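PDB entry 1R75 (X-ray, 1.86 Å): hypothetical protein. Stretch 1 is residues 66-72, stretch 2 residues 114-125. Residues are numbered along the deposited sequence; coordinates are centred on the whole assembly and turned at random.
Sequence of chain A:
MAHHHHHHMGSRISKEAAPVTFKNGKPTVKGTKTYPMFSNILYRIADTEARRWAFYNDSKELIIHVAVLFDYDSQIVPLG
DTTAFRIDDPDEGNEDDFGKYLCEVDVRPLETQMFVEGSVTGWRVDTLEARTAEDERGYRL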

# COMPACT_ATOMS: atom_id res chain seq x y z
N VAL A 66 -5.75 -2.44 -0.66
CA VAL A 66 -5.41 -1.47 -1.69
C VAL A 66 -5.04 -2.22 -2.96
O VAL A 66 -4.34 -3.23 -2.91
CB VAL A 66 -4.35 -0.44 -1.24
CG1 VAL A 66 -3.13 -1.08 -0.70
CG2 VAL A 66 -4.00 0.59 -2.39
N ALA A 67 -5.62 -1.81 -4.07
CA ALA A 67 -5.18 -2.30 -5.36
C ALA A 67 -4.94 -1.14 -6.31
O ALA A 67 -5.76 -0.21 -6.40
CB ALA A 67 -6.21 -3.23 -6.00
N VAL A 68 -3.85 -1.26 -7.07
CA VAL A 68 -3.39 -0.24 -7.94
C VAL A 68 -3.19 -0.86 -9.31
O VAL A 68 -2.66 -1.95 -9.44
CB VAL A 68 -2.07 0.35 -7.45
CG1 VAL A 68 -1.51 1.34 -8.46
CG2 VAL A 68 -2.20 1.01 -6.04
N LEU A 69 -3.61 -0.16 -10.33
CA LEU A 69 -3.47 -0.57 -11.70
C LEU A 69 -2.39 0.27 -12.34
O LEU A 69 -2.49 1.51 -12.32
CB LEU A 69 -4.72 -0.23 -12.45
CG LEU A 69 -5.94 -1.04 -12.37
CD1 LEU A 69 -7.18 -0.10 -12.70
CD2 LEU A 69 -5.77 -2.27 -13.36
N PHE A 70 -1.40 -0.38 -12.90
CA PHE A 70 -0.23 0.20 -13.51
C PHE A 70 -0.29 0.01 -15.03
O PHE A 70 -0.82 -1.02 -15.54
CB PHE A 70 1.02 -0.41 -12.93
CG PHE A 70 1.26 -0.17 -11.51
CD1 PHE A 70 2.04 0.92 -11.05
CD2 PHE A 70 0.86 -1.15 -10.56
CE1 PHE A 70 2.29 1.10 -9.73
CE2 PHE A 70 1.17 -0.97 -9.25
CZ PHE A 70 1.87 0.12 -8.82
N ASP A 71 0.05 1.06 -15.74
CA ASP A 71 0.09 1.03 -17.18
C ASP A 71 1.18 0.08 -17.72
O ASP A 71 2.17 -0.26 -17.05
CB ASP A 71 0.33 2.42 -17.81
CG ASP A 71 -0.80 3.38 -17.59
OD1 ASP A 71 -1.94 2.98 -17.10
OD2 ASP A 71 -0.62 4.58 -17.95
N TYR A 72 0.95 -0.29 -18.98
CA TYR A 72 1.56 -1.44 -19.68
C TYR A 72 3.06 -1.23 -19.75
O TYR A 72 3.83 -2.17 -19.74
CB TYR A 72 0.93 -1.52 -21.12
CG TYR A 72 1.51 -0.44 -22.09
CD1 TYR A 72 2.54 -0.75 -22.99
CD2 TYR A 72 1.05 0.89 -22.05
CE1 TYR A 72 3.08 0.23 -23.84
CE2 TYR A 72 1.62 1.90 -22.88
CZ TYR A 72 2.63 1.55 -23.77
OH TYR A 72 3.19 2.52 -24.60
N MET A 114 5.51 -3.74 2.08
CA MET A 114 6.18 -3.53 0.78
C MET A 114 5.17 -3.90 -0.34
O MET A 114 4.40 -4.84 -0.23
CB MET A 114 7.43 -4.44 0.68
CG MET A 114 8.46 -4.07 1.70
SD MET A 114 9.10 -2.34 1.31
CE MET A 114 8.90 -2.04 2.79
N PHE A 115 5.16 -3.08 -1.39
CA PHE A 115 4.21 -3.19 -2.43
C PHE A 115 4.81 -3.54 -3.76
O PHE A 115 4.56 -4.68 -4.33
CB PHE A 115 3.43 -1.88 -2.44
CG PHE A 115 2.23 -1.90 -3.35
CD1 PHE A 115 1.28 -2.88 -3.21
CD2 PHE A 115 2.03 -0.89 -4.35
CE1 PHE A 115 0.13 -2.90 -4.03
CE2 PHE A 115 0.92 -0.96 -5.19
CZ PHE A 115 -0.03 -1.95 -4.99
N VAL A 116 5.57 -2.61 -4.39
CA VAL A 116 6.16 -2.85 -5.70
C VAL A 116 7.53 -2.24 -5.79
O VAL A 116 7.91 -1.34 -5.04
CB VAL A 116 5.31 -2.30 -6.90
CG1 VAL A 116 4.05 -2.94 -6.92
CG2 VAL A 116 5.14 -0.79 -6.79
N GLU A 117 8.30 -2.73 -6.69
CA GLU A 117 9.61 -2.15 -6.93
C GLU A 117 9.87 -2.11 -8.42
O GLU A 117 9.57 -3.06 -9.14
CB GLU A 117 10.64 -3.06 -6.22
CG GLU A 117 12.06 -2.63 -6.38
CD GLU A 117 12.99 -3.17 -5.24
OE1 GLU A 117 12.55 -3.21 -4.06
OE2 GLU A 117 14.15 -3.50 -5.57
N GLY A 118 10.42 -1.00 -8.88
CA GLY A 118 10.82 -0.87 -10.26
C GLY A 118 10.39 0.49 -10.81
O GLY A 118 10.29 1.43 -10.07
N SER A 119 10.10 0.57 -12.09
CA SER A 119 9.82 1.83 -12.73
C SER A 119 8.36 1.98 -13.01
O SER A 119 7.77 1.24 -13.75
CB SER A 119 10.71 2.03 -13.96
OG SER A 119 10.47 1.03 -14.93
N VAL A 120 7.76 2.97 -12.39
CA VAL A 120 6.31 3.13 -12.44
C VAL A 120 6.09 4.23 -13.48
O VAL A 120 6.76 5.30 -13.36
CB VAL A 120 5.80 3.56 -11.11
CG1 VAL A 120 4.30 3.85 -11.20
CG2 VAL A 120 6.07 2.44 -10.06
N THR A 121 5.11 4.04 -14.34
CA THR A 121 4.68 5.02 -15.34
C THR A 121 3.31 5.51 -14.89
O THR A 121 3.21 6.01 -13.77
CB THR A 121 4.66 4.48 -16.74
OG1 THR A 121 3.76 3.36 -16.87
CG2 THR A 121 6.07 4.02 -17.13
N GLY A 122 2.28 5.37 -15.69
CA GLY A 122 0.92 5.72 -15.27
C GLY A 122 0.43 4.71 -14.23
O GLY A 122 0.72 3.49 -14.35
N TRP A 123 -0.32 5.17 -13.24
CA TRP A 123 -0.94 4.28 -12.29
C TRP A 123 -2.16 4.96 -11.78
O TRP A 123 -2.24 6.22 -11.84
CB TRP A 123 -0.03 4.01 -11.11
CG TRP A 123 0.43 5.23 -10.30
CD1 TRP A 123 1.44 6.07 -10.63
CD2 TRP A 123 -0.08 5.68 -9.08
NE1 TRP A 123 1.60 7.04 -9.69
CE2 TRP A 123 0.67 6.83 -8.71
CE3 TRP A 123 -1.13 5.31 -8.27
CZ2 TRP A 123 0.45 7.54 -7.56
CZ3 TRP A 123 -1.35 6.02 -7.09
CH2 TRP A 123 -0.54 7.13 -6.74
N ARG A 124 -3.07 4.19 -11.25
CA ARG A 124 -4.29 4.72 -10.60
C ARG A 124 -4.77 3.76 -9.55
O ARG A 124 -4.65 2.56 -9.69
CB ARG A 124 -5.44 5.06 -11.55
CG ARG A 124 -6.01 3.98 -12.30
CD ARG A 124 -6.92 4.53 -13.42
NE ARG A 124 -8.11 4.90 -12.72
CZ ARG A 124 -9.21 4.12 -12.64
NH1 ARG A 124 -9.30 2.98 -13.32
NH2 ARG A 124 -10.23 4.50 -11.88
N VAL A 125 -5.34 4.30 -8.50
CA VAL A 125 -6.03 3.44 -7.56
C VAL A 125 -7.22 2.73 -8.16
O VAL A 125 -8.15 3.36 -8.69
CB VAL A 125 -6.44 4.17 -6.32
CG1 VAL A 125 -7.29 3.20 -5.43
CG2 VAL A 125 -5.25 4.70 -5.62

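The backbone contact between the two stretches is an antiparallel pairing of the strand through Val68, Leu69 and Phe70 with the strand that includes Trp123, Arg124 and Val125; their axes approach to 4.7 Å with an angle of 156° between their directions. Leu69 and Arg124 form the hydrogen-bonded pair at its centre: Leu69 N donates to Arg124 O at 3.0 Å with an almost straight N-H...O angle of 170°, and Arg124 N returns the bond to Leu69 O at 2.9 Å, somewhat more bent at 150°. A third hydrogen bond, from Asp71 N to Gly122 O at 2.9 Å and 179°, carries the ladder past Trp123 into the residue that precedes the second strand.

The same three carbonyl oxygens also receive CA-H...O contacts, as expected where antiparallel strands bring CA hydrogens to face carbonyls across the ladder. Trp123 CA lies 3.2 Å from Leu69 O, Val68 CA 3.5 Å from Arg124 O, and Phe70 CA 3.5 Å from Gly122 O. The non-hydrogen-bonded pairs, Val68 with Val125 and Phe70 with Trp123, are correspondingly close, with CA to CA separations of 4.5 and 4.3 Å, against 5.5 Å from Leu69 CA to Arg124 CA.

Apolar packing is concentrated on the sheet face that carries Val68, Phe70, Trp123 and Val125. Here Phe70, buried and with chi1 in the m well, is the hub. Its CD1 lies 3.7 Å from Val120 CG1 and 3.7 Å from Trp123 CB, while its CZ reaches Phe115 CE2 at 3.9 Å and Val116 CG2 at 4.0 Å. Val120 and Phe115 both meet the edge of the Phe70 ring. Val68 extends the cluster, placing CG2 3.8 Å from Phe115 CE2 and CG1 4.0 Å from Trp123 CE3. The strand that carries Phe115 and Val116 thus joins through side chains: its axis runs nearly parallel to that of the strand through Val68, Leu69 and Phe70 but stays 10.0 Å away, and the chain turns a corner at Gly118 before coming back to pair.

On the other face, Leu69 and Arg124 meet through their side chains, with Leu69 CD1 3.8 Å from Arg124 NH1, a van der Waals approach to the guanidinium.

At the end of the ladder the fit is tight. Asp71 CB packs 3.7 Å from Thr121 OG1, and Asp71 OD1 is hydrogen-bonded elsewhere in the structure. Gly122 leaves room for this carboxylate, since an ideal CB on it would fall 2.0 Å from Asp71 OD2. Altogether the contact buries 654 Å², summed over both sides.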